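Local atomic coordinates of fimbrin (Schizosaccharomyces pombe, PDB entry 1RT8), a protein that binds and cross-links actin filaments and takes part in cell polarity, cytokinesis, mating and spore formation. Residues A[288-293]-A[388-393]; A[282-287]-A[305-310]; A[488-493]-A[503-508]. One frame throughout, in Å; residues are numbered along the deposited sequence.

Interaction 1 (A[288-293]-A[388-393]); sequences RVFTLW and QMMRMN
W293 N donates to V289 O at 3.0 Å, a bond inside helix 282-296; no hydrogen bond joins W293 to M389, M390 or N393, the residues it meets on helix 379-397. What joins the helices is an indole and a phenyl ring meeting two methionines, with the amide of N393 at the indole edge. The axes of the two short segments come no closer than 11.7 Å, with N-to-C directions 60° apart, and large side chains bridge that distance. CG of W293 stands anti to the backbone N (chi1 178°), and the indole reaches the other helix. M390 runs alongside it, pointing back toward helix 282-296, and its CE methyl lies over one indole face, nearer the rim than the middle. CE is 3.5 Å from W293 CG and 3.9 Å from the centroid of the five-membered ring, 28° off the ring normal, which defines a CH-pi contact. At the rim of the six-membered ring, M389 CG meets W293 CH2 in plane at 3.7 Å. The sulfur of M389 adds an oblique Met-aromatic contact there. N393 OD1 approaches near W293 CZ2. Crossing M390 at about a right angle, F290 brings CE2 to 3.9 Å from M390 SD, a second oblique Met-aromatic pair. Helix 314-323 packs against M389 and W293, through I323 in both cases, while H505 of helix 500-511 touches M390 and L502 touches V289.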
loop_
_atom_site.group_PDB
_atom_site.type_symbol
_atom_site.label_atom_id
_atom_site.label_comp_id
_atom_site.label_asym_id
_atom_site.label_seq_id
_atom_site.Cartn_x
_atom_site.Cartn_y
_atom_site.Cartn_z
ATOM N N ARG A 288 -10.496 2.725 -5.573
ATOM C CA ARG A 288 -9.313 2.461 -4.757
ATOM C C ARG A 288 -8.825 1.024 -4.907
ATOM O O ARG A 288 -7.625 0.780 -4.893
ATOM C CB ARG A 288 -9.600 2.772 -3.284
ATOM C CG ARG A 288 -9.447 4.252 -2.938
ATOM C CD ARG A 288 -10.019 4.575 -1.559
ATOM N NE ARG A 288 -9.926 6.001 -1.231
ATOM C CZ ARG A 288 -8.793 6.634 -0.928
ATOM N NH1 ARG A 288 -7.643 5.973 -0.909
ATOM N NH2 ARG A 288 -8.810 7.932 -0.640
ATOM N N VAL A 289 -9.756 0.081 -5.045
ATOM C CA VAL A 289 -9.407 -1.329 -5.225
ATOM C C VAL A 289 -8.774 -1.536 -6.602
ATOM O O VAL A 289 -7.763 -2.232 -6.730
ATOM C CB VAL A 289 -10.655 -2.244 -5.105
ATOM C CG1 VAL A 289 -10.303 -3.667 -5.519
ATOM C CG2 VAL A 289 -11.172 -2.228 -3.660
ATOM N N PHE A 290 -9.375 -0.934 -7.626
ATOM C CA PHE A 290 -8.865 -1.050 -8.990
ATOM C C PHE A 290 -7.501 -0.373 -9.092
ATOM O O PHE A 290 -6.626 -0.837 -9.833
ATOM C CB PHE A 290 -9.839 -0.410 -9.997
ATOM C CG PHE A 290 -11.160 -1.130 -10.126
ATOM C CD1 PHE A 290 -12.193 -0.578 -10.879
ATOM C CD2 PHE A 290 -11.370 -2.355 -9.510
ATOM C CE1 PHE A 290 -13.413 -1.234 -11.018
ATOM C CE2 PHE A 290 -12.592 -3.026 -9.641
ATOM C CZ PHE A 290 -13.616 -2.464 -10.398
ATOM N N THR A 291 -7.324 0.725 -8.357
ATOM C CA THR A 291 -6.060 1.455 -8.356
ATOM C C THR A 291 -4.963 0.547 -7.813
ATOM O O THR A 291 -3.882 0.472 -8.384
ATOM C CB THR A 291 -6.121 2.724 -7.471
ATOM O OG1 THR A 291 -6.926 3.716 -8.119
ATOM C CG2 THR A 291 -4.717 3.291 -7.237
ATOM N N LEU A 292 -5.248 -0.138 -6.712
ATOM C CA LEU A 292 -4.270 -1.044 -6.123
ATOM C C LEU A 292 -3.975 -2.155 -7.121
ATOM O O LEU A 292 -2.820 -2.502 -7.351
ATOM C CB LEU A 292 -4.813 -1.647 -4.823
ATOM C CG LEU A 292 -4.940 -0.727 -3.603
ATOM C CD1 LEU A 292 -5.834 -1.380 -2.558
ATOM C CD2 LEU A 292 -3.551 -0.443 -3.023
ATOM N N TRP A 293 -5.020 -2.702 -7.732
ATOM C CA TRP A 293 -4.833 -3.780 -8.696
ATOM C C TRP A 293 -3.965 -3.357 -9.886
ATOM O O TRP A 293 -2.933 -3.970 -10.164
ATOM C CB TRP A 293 -6.186 -4.290 -9.197
ATOM C CG TRP A 293 -6.041 -5.362 -10.231
ATOM C CD1 TRP A 293 -5.487 -6.595 -10.056
ATOM C CD2 TRP A 293 -6.413 -5.281 -11.613
ATOM N NE1 TRP A 293 -5.485 -7.289 -11.245
ATOM C CE2 TRP A 293 -6.049 -6.505 -12.217
ATOM C CE3 TRP A 293 -7.016 -4.291 -12.399
ATOM C CZ2 TRP A 293 -6.267 -6.770 -13.571
ATOM C CZ3 TRP A 293 -7.234 -4.553 -13.752
ATOM C CH2 TRP A 293 -6.858 -5.784 -14.323
ATOM N N GLN A 388 -14.180 -4.861 -16.353
ATOM C CA GLN A 388 -14.168 -5.910 -17.370
ATOM C C GLN A 388 -12.770 -6.502 -17.497
ATOM O O GLN A 388 -12.617 -7.707 -17.699
ATOM C CB GLN A 388 -14.614 -5.358 -18.722
ATOM C CG GLN A 388 -16.085 -5.073 -18.781
ATOM C CD GLN A 388 -16.917 -6.330 -18.684
ATOM O OE1 GLN A 388 -17.933 -6.355 -17.988
ATOM N NE2 GLN A 388 -16.497 -7.384 -19.386
ATOM N N MET A 389 -11.753 -5.651 -17.391
ATOM C CA MET A 389 -10.374 -6.117 -17.475
ATOM C C MET A 389 -10.067 -7.030 -16.285
ATOM O O MET A 389 -9.497 -8.111 -16.447
ATOM C CB MET A 389 -9.401 -4.933 -17.487
ATOM C CG MET A 389 -7.974 -5.316 -17.832
ATOM S SD MET A 389 -6.801 -3.948 -17.677
ATOM C CE MET A 389 -6.733 -3.339 -19.356
ATOM N N MET A 390 -10.444 -6.596 -15.086
ATOM C CA MET A 390 -10.210 -7.407 -13.896
ATOM C C MET A 390 -11.009 -8.705 -13.974
ATOM O O MET A 390 -10.495 -9.776 -13.667
ATOM C CB MET A 390 -10.620 -6.650 -12.625
ATOM C CG MET A 390 -10.668 -7.529 -11.370
ATOM S SD MET A 390 -11.015 -6.619 -9.822
ATOM C CE MET A 390 -9.428 -5.911 -9.478
ATOM N N ARG A 391 -12.267 -8.602 -14.385
ATOM C CA ARG A 391 -13.135 -9.768 -14.471
ATOM C C ARG A 391 -12.652 -10.826 -15.462
ATOM O O ARG A 391 -12.683 -12.027 -15.162
ATOM C CB ARG A 391 -14.557 -9.342 -14.838
ATOM C CG ARG A 391 -15.546 -10.492 -14.895
ATOM C CD ARG A 391 -15.699 -11.155 -13.527
ATOM N NE ARG A 391 -16.620 -12.290 -13.569
ATOM C CZ ARG A 391 -16.315 -13.505 -14.026
ATOM N NH1 ARG A 391 -15.102 -13.763 -14.492
ATOM N NH2 ARG A 391 -17.230 -14.470 -14.004
ATOM N N MET A 392 -12.223 -10.389 -16.643
ATOM C CA MET A 392 -11.743 -11.329 -17.648
ATOM C C MET A 392 -10.474 -12.001 -17.159
ATOM O O MET A 392 -10.264 -13.186 -17.406
ATOM C CB MET A 392 -11.467 -10.623 -18.973
ATOM C CG MET A 392 -11.101 -11.582 -20.097
ATOM S SD MET A 392 -12.374 -12.846 -20.331
ATOM C CE MET A 392 -13.640 -11.918 -21.197
ATOM N N ASN A 393 -9.636 -11.245 -16.456
ATOM C CA ASN A 393 -8.389 -11.782 -15.928
ATOM C C ASN A 393 -8.688 -12.938 -14.972
ATOM O O ASN A 393 -7.983 -13.948 -14.977
ATOM C CB ASN A 393 -7.612 -10.691 -15.194
ATOM C CG ASN A 393 -6.227 -11.143 -14.768
ATOM O OD1 ASN A 393 -5.777 -10.823 -13.675
ATOM N ND2 ASN A 393 -5.542 -11.875 -15.636
#

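Interaction 2 (A[282-287]-A[305-310])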
loop_
_atom_site.group_PDB
_atom_site.type_symbol
_atom_site.label_atom_id
_atom_site.label_comp_id
_atom_site.label_asym_id
_atom_site.label_seq_id
_atom_site.Cartn_x
_atom_site.Cartn_y
_atom_site.Cartn_z
ATOM N N GLU A 282 -19.620 3.410 -2.933
ATOM C CA GLU A 282 -19.217 2.167 -3.583
ATOM C C GLU A 282 -18.287 2.492 -4.749
ATOM O O GLU A 282 -17.306 1.786 -4.992
ATOM C CB GLU A 282 -20.435 1.391 -4.089
ATOM C CG GLU A 282 -20.068 0.246 -5.026
ATOM C CD GLU A 282 -21.103 -0.857 -5.058
ATOM O OE1 GLU A 282 -22.294 -0.571 -5.313
ATOM O OE2 GLU A 282 -20.719 -2.021 -4.832
ATOM N N GLY A 283 -18.598 3.578 -5.455
ATOM C CA GLY A 283 -17.779 3.991 -6.575
ATOM C C GLY A 283 -16.361 4.320 -6.152
ATOM O O GLY A 283 -15.404 3.948 -6.838
ATOM N N GLU A 284 -16.215 5.017 -5.025
ATOM C CA GLU A 284 -14.890 5.381 -4.533
ATOM C C GLU A 284 -14.097 4.145 -4.127
ATOM O O GLU A 284 -12.895 4.056 -4.395
ATOM C CB GLU A 284 -14.980 6.332 -3.332
ATOM C CG GLU A 284 -15.380 7.768 -3.668
ATOM C CD GLU A 284 -14.511 8.390 -4.752
ATOM O OE1 GLU A 284 -13.272 8.291 -4.666
ATOM O OE2 GLU A 284 -15.069 8.989 -5.694
ATOM N N ARG A 285 -14.767 3.191 -3.483
ATOM C CA ARG A 285 -14.094 1.969 -3.049
ATOM C C ARG A 285 -13.581 1.162 -4.238
ATOM O O ARG A 285 -12.439 0.695 -4.231
ATOM C CB ARG A 285 -15.032 1.117 -2.190
ATOM C CG ARG A 285 -15.214 1.657 -0.770
ATOM C CD ARG A 285 -13.878 1.768 -0.068
ATOM N NE ARG A 285 -13.174 0.486 -0.045
ATOM C CZ ARG A 285 -11.853 0.358 -0.098
ATOM N NH1 ARG A 285 -11.089 1.436 -0.173
ATOM N NH2 ARG A 285 -11.290 -0.846 -0.103
ATOM N N GLU A 286 -14.418 1.000 -5.259
ATOM C CA GLU A 286 -14.005 0.255 -6.443
ATOM C C GLU A 286 -12.784 0.939 -7.035
ATOM O O GLU A 286 -11.815 0.279 -7.402
ATOM C CB GLU A 286 -15.129 0.203 -7.493
ATOM C CG GLU A 286 -16.389 -0.535 -7.037
ATOM C CD GLU A 286 -17.403 -0.725 -8.157
ATOM O OE1 GLU A 286 -17.486 0.145 -9.046
ATOM O OE2 GLU A 286 -18.133 -1.733 -8.146
ATOM N N ALA A 287 -12.829 2.267 -7.106
ATOM C CA ALA A 287 -11.724 3.045 -7.655
ATOM C C ALA A 287 -10.424 2.763 -6.902
ATOM O O ALA A 287 -9.373 2.579 -7.519
ATOM C CB ALA A 287 -12.055 4.552 -7.607
ATOM N N ASP A 305 -4.865 8.996 -8.661
ATOM C CA ASP A 305 -6.155 9.623 -8.962
ATOM C C ASP A 305 -6.781 8.855 -10.135
ATOM O O ASP A 305 -6.610 9.224 -11.303
ATOM C CB ASP A 305 -5.946 11.099 -9.338
ATOM C CG ASP A 305 -7.250 11.874 -9.401
ATOM O OD1 ASP A 305 -8.311 11.234 -9.325
ATOM O OD2 ASP A 305 -7.212 13.115 -9.528
ATOM N N PHE A 306 -7.496 7.784 -9.798
ATOM C CA PHE A 306 -8.144 6.892 -10.759
ATOM C C PHE A 306 -8.997 7.579 -11.829
ATOM O O PHE A 306 -8.954 7.204 -13.000
ATOM C CB PHE A 306 -9.012 5.878 -9.998
ATOM C CG PHE A 306 -9.709 4.860 -10.880
ATOM C CD1 PHE A 306 -9.086 3.662 -11.213
ATOM C CD2 PHE A 306 -11.013 5.081 -11.339
ATOM C CE1 PHE A 306 -9.751 2.697 -11.982
ATOM C CE2 PHE A 306 -11.682 4.130 -12.103
ATOM C CZ PHE A 306 -11.048 2.934 -12.423
ATOM N N PHE A 307 -9.776 8.573 -11.430
ATOM C CA PHE A 307 -10.652 9.245 -12.374
ATOM C C PHE A 307 -10.014 10.286 -13.282
ATOM O O PHE A 307 -10.713 10.965 -14.034
ATOM C CB PHE A 307 -11.852 9.831 -11.629
ATOM C CG PHE A 307 -12.724 8.785 -10.996
ATOM C CD1 PHE A 307 -12.738 8.610 -9.622
ATOM C CD2 PHE A 307 -13.481 7.925 -11.791
ATOM C CE1 PHE A 307 -13.492 7.591 -9.047
ATOM C CE2 PHE A 307 -14.231 6.911 -11.224
ATOM C CZ PHE A 307 -14.235 6.742 -9.852
ATOM N N ASN A 308 -8.692 10.411 -13.221
ATOM C CA ASN A 308 -7.984 11.339 -14.092
ATOM C C ASN A 308 -6.749 10.697 -14.717
ATOM O O ASN A 308 -6.391 11.016 -15.850
ATOM C CB ASN A 308 -7.569 12.613 -13.344
ATOM C CG ASN A 308 -8.732 13.576 -13.139
ATOM O OD1 ASN A 308 -9.308 14.095 -14.106
ATOM N ND2 ASN A 308 -9.092 13.814 -11.875
ATOM N N ASN A 309 -6.121 9.775 -14.000
ATOM C CA ASN A 309 -4.910 9.130 -14.498
ATOM C C ASN A 309 -5.070 8.153 -15.672
ATOM O O ASN A 309 -4.067 7.715 -16.238
ATOM C CB ASN A 309 -4.189 8.400 -13.355
ATOM C CG ASN A 309 -3.795 9.325 -12.210
ATOM O OD1 ASN A 309 -3.774 10.556 -12.347
ATOM N ND2 ASN A 309 -3.461 8.731 -11.071
ATOM N N LEU A 310 -6.301 7.802 -16.043
ATOM C CA LEU A 310 -6.516 6.867 -17.155
ATOM C C LEU A 310 -7.034 7.570 -18.406
ATOM O O LEU A 310 -7.282 6.920 -19.430
ATOM C CB LEU A 310 -7.538 5.785 -16.777
ATOM C CG LEU A 310 -7.332 5.030 -15.461
ATOM C CD1 LEU A 310 -8.296 3.850 -15.374
ATOM C CD2 LEU A 310 -5.921 4.542 -15.397
#
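In the third calponin-homology domain, the start of helix 282-296 meets the short, weakly bonded helix around 306-309, with A287 packed against F306 and F307. The CA atoms of A287 and F306 are 6.1 Å apart, the nearest pair across the segments. A287 CA lies over one face of the F306 ring, displaced from its middle, and A287 CB is 3.9 Å from F306 CD2. The same methyl is also 3.7 Å from F307 CE1, approaching that ring obliquely, so one small side chain serves both phenyl groups. The two rings also pack on each other: F306 CD2 stands 3.7 Å above the centre of the F307 ring. CG of F307 lies beside its backbone N (chi1 -64°), and the far end of the ring comes to the helix, where G283 O is near its plane at the edge. E284 OE2 is 4.0 Å from F307 CE1, with carboxylate and ring planes 57° apart. That carboxylate is salt-bridged to R379, which also makes a cation-pi contact with F307. Within the turn, N308 ND2 donates to D305 OD2 at 3.1 Å from above the carboxylate plane, and D305 O accepts from both N308 N and N309 N. Hydrophobic packing of a short helical turn against the long opening helix fits the all-helical calponin-homology fold.

Interaction 3 (A[488-493]-A[503-508])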
loop_
_atom_site.group_PDB
_atom_site.type_symbol
_atom_site.label_atom_id
_atom_site.label_comp_id
_atom_site.label_asym_id
_atom_site.label_seq_id
_atom_site.Cartn_x
_atom_site.Cartn_y
_atom_site.Cartn_z
ATOM N N ILE A 488 -5.352 -10.191 -2.309
ATOM C CA ILE A 488 -6.604 -9.467 -2.101
ATOM C C ILE A 488 -6.395 -7.962 -2.006
ATOM O O ILE A 488 -5.552 -7.492 -1.244
ATOM C CB ILE A 488 -7.273 -9.962 -0.804
ATOM C CG1 ILE A 488 -7.485 -11.471 -0.899
ATOM C CG2 ILE A 488 -8.593 -9.255 -0.571
ATOM C CD1 ILE A 488 -7.875 -12.108 0.390
ATOM N N PHE A 489 -7.180 -7.208 -2.768
ATOM C CA PHE A 489 -7.058 -5.760 -2.773
ATOM C C PHE A 489 -8.233 -5.037 -2.129
ATOM O O PHE A 489 -8.305 -3.810 -2.188
ATOM C CB PHE A 489 -6.865 -5.250 -4.204
ATOM C CG PHE A 489 -5.578 -5.698 -4.835
ATOM C CD1 PHE A 489 -5.584 -6.448 -6.006
ATOM C CD2 PHE A 489 -4.359 -5.372 -4.256
ATOM C CE1 PHE A 489 -4.391 -6.870 -6.590
ATOM C CE2 PHE A 489 -3.150 -5.790 -4.836
ATOM C CZ PHE A 489 -3.173 -6.542 -6.006
ATOM N N ILE A 490 -9.152 -5.785 -1.529
ATOM C CA ILE A 490 -10.295 -5.167 -0.866
ATOM C C ILE A 490 -10.054 -5.057 0.637
ATOM O O ILE A 490 -9.085 -5.602 1.157
ATOM C CB ILE A 490 -11.595 -5.975 -1.079
ATOM C CG1 ILE A 490 -11.429 -7.405 -0.545
ATOM C CG2 ILE A 490 -11.953 -5.997 -2.552
ATOM C CD1 ILE A 490 -12.746 -8.183 -0.498
ATOM N N LEU A 491 -10.940 -4.335 1.315
ATOM C CA LEU A 491 -10.882 -4.163 2.759
ATOM C C LEU A 491 -12.116 -4.844 3.361
ATOM O O LEU A 491 -13.069 -5.182 2.648
ATOM C CB LEU A 491 -10.891 -2.677 3.135
ATOM C CG LEU A 491 -9.616 -1.846 2.931
ATOM C CD1 LEU A 491 -9.926 -0.378 3.220
ATOM C CD2 LEU A 491 -8.510 -2.345 3.848
ATOM N N PRO A 492 -12.116 -5.059 4.684
ATOM C CA PRO A 492 -13.255 -5.704 5.336
ATOM C C PRO A 492 -14.594 -5.038 5.007
ATOM O O PRO A 492 -15.603 -5.708 4.749
ATOM C CB PRO A 492 -12.905 -5.592 6.816
ATOM C CG PRO A 492 -11.397 -5.694 6.807
ATOM C CD PRO A 492 -11.024 -4.803 5.644
ATOM N N GLU A 493 -14.591 -3.712 5.003
ATOM C CA GLU A 493 -15.797 -2.950 4.745
ATOM C C GLU A 493 -16.443 -3.250 3.395
ATOM O O GLU A 493 -17.647 -3.079 3.229
ATOM C CB GLU A 493 -15.498 -1.452 4.861
ATOM C CG GLU A 493 -14.689 -0.895 3.713
ATOM C CD GLU A 493 -14.565 0.609 3.779
ATOM O OE1 GLU A 493 -13.619 1.107 4.424
ATOM O OE2 GLU A 493 -15.425 1.297 3.198
ATOM N N VAL A 503 -16.861 -8.260 -3.856
ATOM C CA VAL A 503 -17.054 -9.569 -3.249
ATOM C C VAL A 503 -16.590 -10.621 -4.256
ATOM O O VAL A 503 -15.927 -11.588 -3.893
ATOM C CB VAL A 503 -18.539 -9.845 -2.899
ATOM C CG1 VAL A 503 -18.730 -11.338 -2.576
ATOM C CG2 VAL A 503 -18.967 -8.989 -1.697
ATOM N N LEU A 504 -16.921 -10.427 -5.526
ATOM C CA LEU A 504 -16.530 -11.398 -6.546
ATOM C C LEU A 504 -15.010 -11.464 -6.680
ATOM O O LEU A 504 -14.450 -12.550 -6.839
ATOM C CB LEU A 504 -17.204 -11.072 -7.891
ATOM C CG LEU A 504 -17.069 -12.120 -9.014
ATOM C CD1 LEU A 504 -18.202 -11.981 -10.041
ATOM C CD2 LEU A 504 -15.719 -11.974 -9.666
ATOM N N HIS A 505 -14.339 -10.314 -6.603
ATOM C CA HIS A 505 -12.872 -10.270 -6.675
ATOM C C HIS A 505 -12.270 -11.124 -5.555
ATOM O O HIS A 505 -11.326 -11.877 -5.769
ATOM C CB HIS A 505 -12.379 -8.820 -6.541
ATOM C CG HIS A 505 -10.914 -8.686 -6.234
ATOM N ND1 HIS A 505 -10.442 -8.378 -4.974
ATOM C CD2 HIS A 505 -9.820 -8.801 -7.025
ATOM C CE1 HIS A 505 -9.122 -8.308 -5.003
ATOM N NE2 HIS A 505 -8.720 -8.562 -6.236
ATOM N N PHE A 506 -12.832 -11.001 -4.361
ATOM C CA PHE A 506 -12.365 -11.754 -3.199
ATOM C C PHE A 506 -12.526 -13.267 -3.435
ATOM O O PHE A 506 -11.586 -14.037 -3.249
ATOM C CB PHE A 506 -13.169 -11.325 -1.968
ATOM C CG PHE A 506 -12.852 -12.109 -0.724
ATOM C CD1 PHE A 506 -11.699 -11.850 0.002
ATOM C CD2 PHE A 506 -13.713 -13.109 -0.284
ATOM C CE1 PHE A 506 -11.402 -12.574 1.157
ATOM C CE2 PHE A 506 -13.427 -13.841 0.870
ATOM C CZ PHE A 506 -12.267 -13.573 1.592
ATOM N N ILE A 507 -13.723 -13.678 -3.844
ATOM C CA ILE A 507 -13.996 -15.086 -4.099
ATOM C C ILE A 507 -13.086 -15.613 -5.202
ATOM O O ILE A 507 -12.546 -16.722 -5.113
ATOM C CB ILE A 507 -15.469 -15.300 -4.499
ATOM C CG1 ILE A 507 -16.377 -14.932 -3.326
ATOM C CG2 ILE A 507 -15.707 -16.753 -4.897
ATOM C CD1 ILE A 507 -16.096 -15.725 -2.058
ATOM N N GLY A 508 -12.907 -14.815 -6.246
ATOM C CA GLY A 508 -12.042 -15.241 -7.328
ATOM C C GLY A 508 -10.618 -15.466 -6.855
ATOM O O GLY A 508 -9.922 -16.358 -7.343
#
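H505 and F506, neighbours on helix 500-511, point their rings differently against 488-490: the imidazole toward the backbone of F489, the phenyl toward the methyl ends of I488 and I490, with I490 reaching both. The imidazole presents its edge: H505 CE1 is 3.2 Å from F489 N, which lies in the ring plane. The rings of F489 and H505 meet rim to rim, neither over the other's face, with centroids 6.0 Å apart and planes inclined by 21°. Their closest side-chain approach is F489 CD1 to H505 NE2, 3.8 Å. I490 and the imidazole lie alongside with opposed directions, and I490 CG2 is 3.7 Å from H505 ND1, oblique to the ring. This ND1 is buried and has no polar partner anywhere in the model. In I490, CG1 takes the crowded position between backbone N and carbonyl carbon (chi1 59°), and from there the chain continues to CD1, which lies 3.5 Å from F506 CB. These two side chains cross at about a right angle. F506 carries CG anti to its backbone N (chi1 175°), and its ring receives a second methyl farther out: I488 CD1 is 3.6 Å from F506 CE1 and approaches obliquely. No hydrogen bond crosses between the segments; methyl packing on F506 and the rim approaches of H505 make up much of the contact. It belongs to the fourth calponin-homology domain, where I488 also rests on A481 of helix 467-483; F489 touches L292 and S296 of helix 282-296, and L504 touches W387 of helix 379-397.

Interactions 1 and 2 both use helix 282-296 of the third calponin-homology domain and touch where F306 CE1 lies 3.7 Å from F290 CB. Interaction 3 lies in the fourth, yet it adjoins interaction 1 directly: W293 CD1 is 3.6 Å from F489 CE1, and M390 SD is 3.7 Å from H505 CD2, so the two contacts abut where the third and fourth domains meet. Interactions 1 and 3 are buried, the first rich in methionine sulfur and indole, the third in isoleucine methyls and ring edges. Interaction 2 is partly buried, and the carboxylate of E284 stands at its margin. None of the three has a hydrogen bond between its segments.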